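Local coordinates for protein Rho guanine nucleotide exchange factor 11 (PDB 5JHH) that probably activates Rho-family GTPases by promoting the exchange of bound GDP for GTP through its RhoGEF (DH) and PH domains, at residues Lys245-Leu249 with Thr250-Met254. Sequence-based numbering, arbitrary orientation.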
loop_
_atom_site.group_PDB
_atom_site.type_symbol
_atom_site.label_atom_id
_atom_site.label_comp_id
_atom_site.label_asym_id
_atom_site.label_seq_id
_atom_site.Cartn_x
_atom_site.Cartn_y
_atom_site.Cartn_z
ATOM N N LYS A 245 25.482 -18.365 18.993
ATOM C CA LYS A 245 24.822 -19.650 19.227
ATOM C C LYS A 245 23.471 -19.459 19.924
ATOM O O LYS A 245 22.555 -20.282 19.759
ATOM C CB LYS A 245 25.732 -20.592 20.037
ATOM C CG LYS A 245 26.195 -20.099 21.412
ATOM C CD LYS A 245 27.406 -20.910 21.887
ATOM C CE LYS A 245 27.943 -20.449 23.237
ATOM N NZ LYS A 245 27.133 -20.980 24.372
ATOM N N SER A 246 23.350 -18.371 20.684
ATOM C CA SER A 246 22.115 -18.056 21.381
ATOM C C SER A 246 21.469 -16.775 20.797
ATOM O O SER A 246 20.692 -16.080 21.473
ATOM C CB SER A 246 22.413 -17.877 22.870
ATOM O OG SER A 246 23.333 -16.811 23.023
ATOM N N LEU A 247 21.776 -16.485 19.534
ATOM C CA LEU A 247 21.147 -15.375 18.815
ATOM C C LEU A 247 19.635 -15.338 18.982
ATOM O O LEU A 247 18.932 -16.290 18.596
ATOM C CB LEU A 247 21.446 -15.463 17.315
ATOM C CG LEU A 247 20.726 -14.390 16.486
ATOM C CD1 LEU A 247 21.144 -12.994 16.926
ATOM C CD2 LEU A 247 20.931 -14.568 14.992
ATOM N N ASP A 248 19.145 -14.220 19.511
ATOM C CA ASP A 248 17.722 -14.039 19.729
ATOM C C ASP A 248 17.146 -12.940 18.842
ATOM O O ASP A 248 17.319 -11.761 19.123
ATOM C CB ASP A 248 17.431 -13.691 21.171
ATOM C CG ASP A 248 15.954 -13.678 21.452
ATOM O OD1 ASP A 248 15.168 -13.667 20.478
ATOM O OD2 ASP A 248 15.572 -13.724 22.634
ATOM N N LEU A 249 16.407 -13.328 17.809
ATOM C CA LEU A 249 15.879 -12.351 16.866
ATOM C C LEU A 249 14.911 -11.366 17.516
ATOM O O LEU A 249 14.838 -10.224 17.107
ATOM C CB LEU A 249 15.190 -13.056 15.705
ATOM C CG LEU A 249 16.083 -14.049 14.968
ATOM C CD1 LEU A 249 15.280 -14.773 13.903
ATOM C CD2 LEU A 249 17.293 -13.372 14.362
ATOM N N THR A 250 14.207 -11.815 18.541
ATOM C CA THR A 250 13.195 -11.041 19.213
ATOM C C THR A 250 13.683 -9.711 19.774
ATOM O O THR A 250 12.869 -8.848 20.050
ATOM C CB THR A 250 12.578 -11.890 20.335
ATOM O OG1 THR A 250 11.729 -12.865 19.726
ATOM C CG2 THR A 250 11.754 -11.062 21.345
ATOM N N THR A 251 14.988 -9.531 19.951
ATOM C CA THR A 251 15.494 -8.364 20.701
ATOM C C THR A 251 16.077 -7.294 19.795
ATOM O O THR A 251 16.738 -6.371 20.256
ATOM C CB THR A 251 16.611 -8.795 21.650
ATOM O OG1 THR A 251 17.690 -9.301 20.853
ATOM C CG2 THR A 251 16.095 -9.911 22.657
ATOM N N ARG A 252 15.855 -7.436 18.492
ATOM C CA ARG A 252 16.413 -6.512 17.507
ATOM C C ARG A 252 15.335 -6.043 16.572
ATOM O O ARG A 252 14.284 -6.666 16.430
ATOM C CB ARG A 252 17.518 -7.198 16.692
ATOM C CG ARG A 252 18.734 -7.556 17.528
ATOM C CD ARG A 252 19.170 -9.002 17.321
ATOM N NE ARG A 252 20.279 -9.383 18.198
ATOM C CZ ARG A 252 21.464 -8.792 18.165
ATOM N NH1 ARG A 252 21.686 -7.788 17.335
ATOM N NH2 ARG A 252 22.429 -9.191 18.968
ATOM N N LYS A 253 15.614 -4.948 15.896
ATOM C CA LYS A 253 14.714 -4.482 14.891
ATOM C C LYS A 253 15.127 -4.963 13.490
ATOM O O LYS A 253 16.300 -5.039 13.172
ATOM C CB LYS A 253 14.610 -2.964 14.960
ATOM C CG LYS A 253 13.691 -2.478 16.072
ATOM C CD LYS A 253 13.849 -0.986 16.303
ATOM C CE LYS A 253 13.277 -0.193 15.144
ATOM N NZ LYS A 253 12.981 1.204 15.568
ATOM N N MET A 254 14.135 -5.298 12.677
ATOM C CA MET A 254 14.364 -5.672 11.310
ATOM C C MET A 254 14.198 -4.493 10.390
ATOM O O MET A 254 13.225 -3.763 10.480
ATOM C CB MET A 254 13.373 -6.725 10.886
ATOM C CG MET A 254 13.641 -7.214 9.462
ATOM S SD MET A 254 12.930 -8.844 9.224
ATOM C CE MET A 254 11.203 -8.527 9.511
#
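The Asp248 carboxylate reaches forward to Thr250, its OD1 lying against Thr250 N and CB. OD1 accepts a hydrogen bond from Thr250 N at 2.8 Å. The N-H comes from above the carboxylate plane, and the bond is bent, 139° at the hydrogen. OD1 also lies 3.1 Å from Thr250 CB. A chi1 of -172° keeps the Asp248 CG beside its own carbonyl carbon, which points the carboxylate along the chain toward Thr250. The other oxygen, OD2, rests against the methyl CG2 of Thr251.

The backbone O of Asp248 takes two bonds from Thr251. Thr251 OG1 donates to it at 3.0 Å, in the carbonyl plane, and Thr251 N adds a weak bond at 3.3 Å. Arg252 N closes the next turn on Leu249 O. The bent Arg252 chain sets NE 3.9 Å from Leu247 CD1, while its NH1 forms a salt bridge with Asp279.

Were Asp248 replaced by an alanine, Thr250 N would probably lose its side-chain acceptor and the methyl of Thr251 its carboxylate neighbour. Gln225 of helix 189-227 bonds the backbone of Leu247 and Leu249. The pattern is an Asx turn opening a short 3-10 turn, here leading into strand 254-263 of the PH domain.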